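Local structure of pyruvate kinase (Pseudomonas aeruginosa, 6QXL) at residues 35-49 against 175-188. The protein probably catalyses the last step of glycolysis, transferring the phosphoryl group of phosphoenolpyruvate to ADP to give pyruvate and ATP. Sequence-based numbering, arbitrary orientation.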
ATOM      1  N   LEU A  35      35.082 -14.241  21.771  1.00 46.27           N
ATOM      2  CA  LEU A  35      36.172 -15.103  22.157  1.00 44.97           C
ATOM      3  C   LEU A  35      35.909 -16.418  21.465  1.00 49.54           C
ATOM      4  O   LEU A  35      34.955 -17.130  21.818  1.00 47.34           O
ATOM      5  CB  LEU A  35      36.209 -15.287  23.675  1.00 48.38           C
ATOM      6  CG  LEU A  35      36.107 -14.011  24.510  1.00 51.98           C
ATOM      7  CD1 LEU A  35      36.205 -14.410  25.991  1.00 48.98           C
ATOM      8  CD2 LEU A  35      37.196 -13.009  24.205  1.00 49.85           C
ATOM      9  N   ASN A  36      36.732 -16.737  20.467  1.00 53.13           N
ATOM     10  CA  ASN A  36      36.514 -17.932  19.671  1.00 47.63           C
ATOM     11  C   ASN A  36      37.203 -19.096  20.346  1.00 47.96           C
ATOM     12  O   ASN A  36      38.420 -19.158  20.366  1.00 48.28           O
ATOM     13  CB  ASN A  36      37.022 -17.700  18.241  1.00 46.62           C
ATOM     14  CG  ASN A  36      36.771 -18.872  17.325  1.00 46.28           C
ATOM     15  OD1 ASN A  36      36.068 -19.825  17.675  1.00 48.30           O
ATOM     16  ND2 ASN A  36      37.353 -18.813  16.155  1.00 49.73           N
ATOM     17  N   PHE A  37      36.428 -20.023  20.886  1.00 50.56           N
ATOM     18  CA  PHE A  37      37.016 -21.155  21.605  1.00 54.62           C
ATOM     19  C   PHE A  37      37.693 -22.164  20.701  1.00 56.79           C
ATOM     20  O   PHE A  37      38.388 -23.027  21.199  1.00 62.08           O
ATOM     21  CB  PHE A  37      35.980 -21.866  22.490  1.00 55.48           C
ATOM     22  CG  PHE A  37      35.494 -21.051  23.659  1.00 65.16           C
ATOM     23  CD1 PHE A  37      36.382 -20.369  24.491  1.00 69.18           C
ATOM     24  CD2 PHE A  37      34.136 -20.969  23.940  1.00 69.92           C
ATOM     25  CE1 PHE A  37      35.929 -19.627  25.576  1.00 70.61           C
ATOM     26  CE2 PHE A  37      33.665 -20.233  25.023  1.00 68.17           C
ATOM     27  CZ  PHE A  37      34.562 -19.564  25.851  1.00 70.27           C
ATOM     28  N   SER A  38      37.524 -22.070  19.391  1.00 63.28           N
ATOM     29  CA  SER A  38      38.279 -22.945  18.473  1.00 64.01           C
ATOM     30  C   SER A  38      39.803 -22.800  18.652  1.00 62.77           C
ATOM     31  O   SER A  38      40.521 -23.734  18.380  1.00 63.25           O
ATOM     32  CB  SER A  38      37.949 -22.611  17.015  1.00 67.04           C
ATOM     33  OG  SER A  38      36.575 -22.753  16.765  1.00 68.91           O
ATOM     34  N   HIS A  39      40.277 -21.626  19.076  1.00 64.80           N
ATOM     35  CA  HIS A  39      41.692 -21.392  19.291  1.00 64.52           C
ATOM     36  C   HIS A  39      41.923 -20.791  20.664  1.00 65.21           C
ATOM     37  O   HIS A  39      41.005 -20.317  21.316  1.00 61.90           O
ATOM     38  CB  HIS A  39      42.303 -20.500  18.205  1.00 60.60           C
ATOM     39  CG  HIS A  39      41.909 -20.884  16.810  1.00 67.92           C
ATOM     40  ND1 HIS A  39      42.411 -21.997  16.164  1.00 67.22           N
ATOM     41  CD2 HIS A  39      41.009 -20.329  15.962  1.00 69.42           C
ATOM     42  CE1 HIS A  39      41.878 -22.082  14.957  1.00 66.21           C
ATOM     43  NE2 HIS A  39      40.987 -21.112  14.830  1.00 68.20           N
ATOM     44  N   GLY A  40      43.168 -20.848  21.114  1.00 65.92           N
ATOM     45  CA  GLY A  40      43.576 -20.304  22.396  1.00 59.65           C
ATOM     46  C   GLY A  40      43.329 -21.230  23.574  1.00 61.73           C
ATOM     47  O   GLY A  40      42.546 -22.177  23.504  1.00 52.47           O
ATOM     48  N   THR A  41      44.012 -20.935  24.668  1.00 69.59           N
ATOM     49  CA  THR A  41      43.892 -21.675  25.909  1.00 68.34           C
ATOM     50  C   THR A  41      42.890 -20.972  26.829  1.00 63.53           C
ATOM     51  O   THR A  41      42.710 -19.741  26.749  1.00 61.12           O
ATOM     52  CB  THR A  41      45.243 -21.720  26.638  1.00 70.75           C
ATOM     53  OG1 THR A  41      45.620 -20.383  26.997  1.00 70.33           O
ATOM     54  CG2 THR A  41      46.270 -22.382  25.739  1.00 73.30           C
ATOM     55  N   PRO A  42      42.283 -21.738  27.748  1.00 59.98           N
ATOM     56  CA  PRO A  42      41.410 -21.126  28.736  1.00 61.53           C
ATOM     57  C   PRO A  42      41.959 -19.863  29.414  1.00 61.76           C
ATOM     58  O   PRO A  42      41.209 -18.909  29.602  1.00 72.25           O
ATOM     59  CB  PRO A  42      41.183 -22.251  29.736  1.00 57.74           C
ATOM     60  CG  PRO A  42      41.232 -23.485  28.915  1.00 56.10           C
ATOM     61  CD  PRO A  42      42.194 -23.204  27.796  1.00 61.10           C
ATOM     62  N   ASP A  43      43.243 -19.842  29.736  1.00 62.95           N
ATOM     63  CA  ASP A  43      43.800 -18.674  30.424  1.00 68.34           C
ATOM     64  C   ASP A  43      43.997 -17.495  29.505  1.00 61.92           C
ATOM     65  O   ASP A  43      43.858 -16.344  29.941  1.00 72.67           O
ATOM     66  CB  ASP A  43      45.071 -19.015  31.203  1.00 76.48           C
ATOM     67  CG  ASP A  43      44.811 -20.000  32.360  1.00 86.19           C
ATOM     68  OD1 ASP A  43      43.683 -20.101  32.941  1.00 84.87           O
ATOM     69  OD2 ASP A  43      45.735 -20.768  32.646  1.00 91.63           O
ATOM     70  N   GLU A  44      44.266 -17.755  28.240  1.00 62.64           N
ATOM     71  CA  GLU A  44      44.316 -16.676  27.234  1.00 75.69           C
ATOM     72  C   GLU A  44      42.962 -15.962  27.140  1.00 76.30           C
ATOM     73  O   GLU A  44      42.896 -14.720  27.070  1.00 58.00           O
ATOM     74  CB  GLU A  44      44.748 -17.196  25.855  1.00 80.63           C
ATOM     75  CG  GLU A  44      46.278 -17.374  25.740  1.00 76.71           C
ATOM     76  CD  GLU A  44      46.755 -18.134  24.509  1.00 79.37           C
ATOM     77  OE1 GLU A  44      46.042 -19.101  24.092  1.00 75.31           O
ATOM     78  OE2 GLU A  44      47.842 -17.816  23.987  1.00 82.14           O
ATOM     79  N   HIS A  45      41.885 -16.742  27.169  1.00 79.64           N
ATOM     80  CA  HIS A  45      40.553 -16.162  27.126  1.00 78.11           C
ATOM     81  C   HIS A  45      40.264 -15.385  28.408  1.00 79.81           C
ATOM     82  O   HIS A  45      39.816 -14.233  28.351  1.00 81.25           O
ATOM     83  CB  HIS A  45      39.493 -17.233  26.868  1.00 73.64           C
ATOM     84  CG  HIS A  45      39.622 -17.880  25.519  1.00 66.00           C
ATOM     85  ND1 HIS A  45      39.748 -17.155  24.337  1.00 59.93           N
ATOM     86  CD2 HIS A  45      39.679 -19.191  25.179  1.00 60.15           C
ATOM     87  CE1 HIS A  45      39.865 -18.008  23.341  1.00 61.77           C
ATOM     88  NE2 HIS A  45      39.835 -19.246  23.824  1.00 61.69           N
ATOM     89  N   ARG A  46      40.539 -15.997  29.557  1.00 65.75           N
ATOM     90  CA  ARG A  46      40.326 -15.317  30.838  1.00 60.31           C
ATOM     91  C   ARG A  46      41.044 -13.979  30.910  1.00 61.04           C
ATOM     92  O   ARG A  46      40.480 -12.998  31.383  1.00 68.67           O
ATOM     93  CB  ARG A  46      40.794 -16.190  31.979  1.00 56.27           C
ATOM     94  CG  ARG A  46      39.884 -17.332  32.264  1.00 56.24           C
ATOM     95  CD  ARG A  46      40.263 -17.916  33.620  1.00 59.00           C
ATOM     96  NE  ARG A  46      39.266 -18.886  34.081  1.00 60.58           N
ATOM     97  CZ  ARG A  46      39.332 -20.199  33.878  1.00 64.87           C
ATOM     98  NH1 ARG A  46      40.327 -20.755  33.135  1.00 72.53           N
ATOM     99  NH2 ARG A  46      38.346 -20.966  34.345  1.00 69.25           N
ATOM    100  N   ALA A  47      42.279 -13.947  30.428  1.00 60.12           N
ATOM    101  CA  ALA A  47      43.067 -12.725  30.494  1.00 65.16           C
ATOM    102  C   ALA A  47      42.442 -11.631  29.633  1.00 64.87           C
ATOM    103  O   ALA A  47      42.311 -10.486  30.082  1.00 77.41           O
ATOM    104  CB  ALA A  47      44.504 -12.993  30.068  1.00 65.48           C
ATOM    105  N   ARG A  48      42.053 -11.999  28.416  1.00 65.32           N
ATOM    106  CA  ARG A  48      41.385 -11.063  27.519  1.00 67.79           C
ATOM    107  C   ARG A  48      40.034 -10.594  28.094  1.00 63.54           C
ATOM    108  O   ARG A  48      39.732  -9.400  28.093  1.00 57.56           O
ATOM    109  CB  ARG A  48      41.186 -11.687  26.137  1.00 61.91           C
ATOM    110  CG  ARG A  48      42.464 -11.839  25.341  1.00 62.80           C
ATOM    111  CD  ARG A  48      42.241 -12.760  24.169  1.00 67.15           C
ATOM    112  NE  ARG A  48      43.489 -13.050  23.448  1.00 72.55           N
ATOM    113  CZ  ARG A  48      43.635 -14.073  22.598  1.00 69.15           C
ATOM    114  NH1 ARG A  48      42.612 -14.902  22.337  1.00 72.27           N
ATOM    115  NH2 ARG A  48      44.787 -14.274  21.992  1.00 68.27           N
ATOM    116  N   ALA A  49      39.255 -11.537  28.619  1.00 59.29           N
ATOM    117  CA  ALA A  49      37.947 -11.201  29.201  1.00 60.35           C
ATOM    118  C   ALA A  49      38.073 -10.164  30.307  1.00 65.21           C
ATOM    119  O   ALA A  49      37.325  -9.167  30.319  1.00 60.70           O
ATOM    120  CB  ALA A  49      37.246 -12.446  29.718  1.00 59.61           C
ATOM    121  N   LYS A 175      34.566 -31.136  23.928  1.00 72.92           N
ATOM    122  CA  LYS A 175      35.191 -29.821  24.040  1.00 68.87           C
ATOM    123  C   LYS A 175      34.135 -28.747  24.353  1.00 70.75           C
ATOM    124  O   LYS A 175      34.332 -27.935  25.256  1.00 67.03           O
ATOM    125  CB  LYS A 175      35.951 -29.471  22.776  1.00 62.45           C
ATOM    126  CG  LYS A 175      36.657 -28.125  22.861  1.00 60.69           C
ATOM    127  CD  LYS A 175      37.353 -27.811  21.530  1.00 61.01           C
ATOM    128  CE  LYS A 175      38.329 -26.640  21.708  1.00 65.13           C
ATOM    129  NZ  LYS A 175      37.687 -25.467  22.355  1.00 65.96           N
ATOM    130  N   ASP A 176      33.026 -28.765  23.623  1.00 70.06           N
ATOM    131  CA  ASP A 176      31.998 -27.749  23.809  1.00 73.56           C
ATOM    132  C   ASP A 176      31.384 -27.788  25.207  1.00 72.11           C
ATOM    133  O   ASP A 176      31.168 -26.737  25.816  1.00 72.96           O
ATOM    134  CB  ASP A 176      30.895 -27.910  22.744  1.00 71.90           C
ATOM    135  CG  ASP A 176      31.394 -27.608  21.328  1.00 76.48           C
ATOM    136  OD1 ASP A 176      32.475 -26.896  21.150  1.00 68.34           O
ATOM    137  OD2 ASP A 176      30.664 -28.126  20.409  1.00 84.30           O
ATOM    138  N   LYS A 177      31.148 -28.988  25.721  1.00 62.56           N
ATOM    139  CA  LYS A 177      30.640 -29.133  27.085  1.00 55.70           C
ATOM    140  C   LYS A 177      31.592 -28.513  28.094  1.00 52.82           C
ATOM    141  O   LYS A 177      31.156 -27.835  29.018  1.00 52.14           O
ATOM    142  CB  LYS A 177      30.372 -30.609  27.393  1.00 57.79           C
ATOM    143  CG  LYS A 177      29.148 -31.112  26.611  1.00 62.74           C
ATOM    144  CD  LYS A 177      29.048 -32.637  26.601  1.00 65.86           C
ATOM    145  CE  LYS A 177      27.733 -33.058  25.982  1.00 68.12           C
ATOM    146  NZ  LYS A 177      27.553 -34.524  25.957  1.00 71.07           N
ATOM    147  N   ALA A 178      32.891 -28.712  27.889  1.00 50.37           N
ATOM    148  CA  ALA A 178      33.902 -28.074  28.737  1.00 52.45           C
ATOM    149  C   ALA A 178      33.893 -26.567  28.582  1.00 55.01           C
ATOM    150  O   ALA A 178      33.993 -25.847  29.574  1.00 61.97           O
ATOM    151  CB  ALA A 178      35.289 -28.629  28.425  1.00 52.16           C
ATOM    152  N   ASP A 179      33.766 -26.097  27.345  1.00 63.52           N
ATOM    153  CA  ASP A 179      33.745 -24.659  27.072  1.00 65.36           C
ATOM    154  C   ASP A 179      32.471 -23.995  27.606  1.00 61.43           C
ATOM    155  O   ASP A 179      32.515 -22.836  28.007  1.00 57.51           O
ATOM    156  CB  ASP A 179      33.905 -24.386  25.583  1.00 72.15           C
ATOM    157  CG  ASP A 179      35.274 -24.809  25.031  1.00 80.31           C
ATOM    158  OD1 ASP A 179      36.275 -24.695  25.781  1.00 85.87           O
ATOM    159  OD2 ASP A 179      35.327 -25.208  23.826  1.00 90.70           O
ATOM    160  N   ILE A 180      31.356 -24.719  27.627  1.00 56.84           N
ATOM    161  CA  ILE A 180      30.140 -24.189  28.233  1.00 60.79           C
ATOM    162  C   ILE A 180      30.390 -23.876  29.713  1.00 62.86           C
ATOM    163  O   ILE A 180      30.006 -22.814  30.211  1.00 55.41           O
ATOM    164  CB  ILE A 180      28.936 -25.133  28.047  1.00 61.05           C
ATOM    165  CG1 ILE A 180      28.444 -25.043  26.593  1.00 60.57           C
ATOM    166  CG2 ILE A 180      27.797 -24.736  28.953  1.00 64.98           C
ATOM    167  CD1 ILE A 180      27.380 -26.049  26.186  1.00 61.08           C
ATOM    168  N   LYS A 181      31.049 -24.798  30.398  1.00 68.41           N
ATOM    169  CA  LYS A 181      31.422 -24.596  31.808  1.00 63.40           C
ATOM    170  C   LYS A 181      32.378 -23.422  31.945  1.00 58.90           C
ATOM    171  O   LYS A 181      32.231 -22.593  32.835  1.00 61.71           O
ATOM    172  CB  LYS A 181      32.022 -25.854  32.417  1.00 61.11           C
ATOM    173  CG  LYS A 181      30.959 -26.945  32.575  1.00 68.63           C
ATOM    174  CD  LYS A 181      31.498 -28.301  32.965  1.00 75.97           C
ATOM    175  CE  LYS A 181      30.405 -29.343  32.792  1.00 81.35           C
ATOM    176  NZ  LYS A 181      30.503 -30.536  33.688  1.00 84.41           N
ATOM    177  N   LEU A 182      33.335 -23.343  31.048  1.00 53.99           N
ATOM    178  CA  LEU A 182      34.262 -22.222  31.055  1.00 58.19           C
ATOM    179  C   LEU A 182      33.524 -20.899  30.864  1.00 60.88           C
ATOM    180  O   LEU A 182      33.837 -19.918  31.525  1.00 62.48           O
ATOM    181  CB  LEU A 182      35.331 -22.409  29.979  1.00 55.54           C
ATOM    182  CG  LEU A 182      36.288 -21.248  29.793  1.00 56.16           C
ATOM    183  CD1 LEU A 182      36.983 -20.869  31.089  1.00 53.98           C
ATOM    184  CD2 LEU A 182      37.315 -21.529  28.733  1.00 58.37           C
ATOM    185  N   ALA A 183      32.545 -20.880  29.966  1.00 57.61           N
ATOM    186  CA  ALA A 183      31.779 -19.669  29.704  1.00 56.08           C
ATOM    187  C   ALA A 183      30.993 -19.246  30.937  1.00 53.67           C
ATOM    188  O   ALA A 183      31.028 -18.068  31.331  1.00 48.84           O
ATOM    189  CB  ALA A 183      30.848 -19.867  28.520  1.00 55.07           C
ATOM    190  N   ALA A 184      30.312 -20.207  31.554  1.00 52.81           N
ATOM    191  CA  ALA A 184      29.599 -19.943  32.804  1.00 52.23           C
ATOM    192  C   ALA A 184      30.537 -19.404  33.887  1.00 58.13           C
ATOM    193  O   ALA A 184      30.211 -18.433  34.572  1.00 59.93           O
ATOM    194  CB  ALA A 184      28.885 -21.202  33.286  1.00 53.18           C
ATOM    195  N   ASP A 185      31.720 -20.003  33.990  1.00 63.08           N
ATOM    196  CA  ASP A 185      32.706 -19.605  34.993  1.00 65.20           C
ATOM    197  C   ASP A 185      33.202 -18.183  34.762  1.00 54.68           C
ATOM    198  O   ASP A 185      33.490 -17.478  35.708  1.00 62.52           O
ATOM    199  CB  ASP A 185      33.877 -20.604  35.007  1.00 75.14           C
ATOM    200  CG  ASP A 185      34.855 -20.384  36.151  1.00 79.41           C
ATOM    201  OD1 ASP A 185      34.388 -20.449  37.308  1.00 72.52           O
ATOM    202  OD2 ASP A 185      36.079 -20.121  35.874  1.00 84.39           O
ATOM    203  N   MET A 186      33.289 -17.762  33.507  1.00 52.92           N
ATOM    204  CA  MET A 186      33.738 -16.407  33.174  1.00 58.98           C
ATOM    205  C   MET A 186      32.617 -15.379  33.194  1.00 61.48           C
ATOM    206  O   MET A 186      32.884 -14.205  32.958  1.00 57.03           O
ATOM    207  CB  MET A 186      34.382 -16.400  31.782  1.00 66.76           C
ATOM    208  CG  MET A 186      35.664 -17.208  31.656  1.00 63.09           C
ATOM    209  SD  MET A 186      36.149 -17.388  29.935  1.00 61.99           S
ATOM    210  CE  MET A 186      36.849 -15.766  29.664  1.00 61.29           C
ATOM    211  N   ASP A 187      31.375 -15.803  33.470  1.00 68.76           N
ATOM    212  CA  ASP A 187      30.187 -14.915  33.435  1.00 75.59           C
ATOM    213  C   ASP A 187      30.006 -14.244  32.081  1.00 71.78           C
ATOM    214  O   ASP A 187      29.787 -13.036  31.990  1.00 65.52           O
ATOM    215  CB  ASP A 187      30.242 -13.828  34.536  1.00 76.19           C
ATOM    216  CG  ASP A 187      29.880 -14.355  35.890  1.00 84.19           C
ATOM    217  OD1 ASP A 187      29.498 -15.563  36.058  1.00 87.00           O
ATOM    218  OD2 ASP A 187      29.948 -13.503  36.796  1.00 87.14           O
ATOM    219  N   LEU A 188      30.120 -15.027  31.018  1.00 71.14           N
ATOM    220  CA  LEU A 188      29.966 -14.478  29.685  1.00 66.58           C
ATOM    221  C   LEU A 188      28.520 -14.052  29.450  1.00 57.75           C
ATOM    222  O   LEU A 188      27.584 -14.682  29.940  1.00 53.65           O
ATOM    223  CB  LEU A 188      30.407 -15.494  28.632  1.00 70.61           C
ATOM    224  CG  LEU A 188      31.884 -15.900  28.629  1.00 62.79           C
ATOM    225  CD1 LEU A 188      32.179 -16.743  27.411  1.00 60.40           C
ATOM    226  CD2 LEU A 188      32.808 -14.687  28.670  1.00 58.94           C
TER
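K175 swings CG away from its own backbone N and stays extended until chi4, where a bend carries NZ to the turn N36-H39, while F37, its CG anti to the carbonyl carbon, lays its ring against D179, L182 and L188. K175 NZ donates to F37 O at 2.8 Å, approaching from above the carbonyl plane, and at 2.8 Å it also meets D179 OD2 on the syn lone pair. This salt bridge probably steadies the D179 carboxylate, which stacks with its plane 21° from that of the F37 ring, at the CB-CG end, D179 OD2 lying 3.7 Å from F37 CB. The two methyls of L182 part: CD2 packs 3.9 Å from F37 CE1 and also touches P42 CB, while CD1 lies over one face of the R46 guanidinium, off its centre. In the plane of that guanidinium, R46 NH2 gives D185 OD2 a nearly straight bond of 2.9 Å (169°), on the anti side of a carboxylate steeply turned against it. R46 NH1 has a weaker link to D43, so the ion pairs form a small network at the more exposed side of the contact. Deeper in, M186 bends at chi3 and sends its methyl CE among L35, H45 and A49, tightly against A49 CB at 3.3 Å; L35 CD1 meets this methyl tip to tip. L188 CD1 closes against F37 CZ. The helices 42-58 and 174-185 run side by side in nearly the same direction, their local axes 11.5 Å apart at 26°, as expected of outer helices in a TIM barrel. Beneath them lies strand 64-68, where A49 and L188 both rest on L65 and L35 and F37 bond through their backbones to D68. I180, pointing away from segment 35-49, packs against L208 and L209 of helix 199-211.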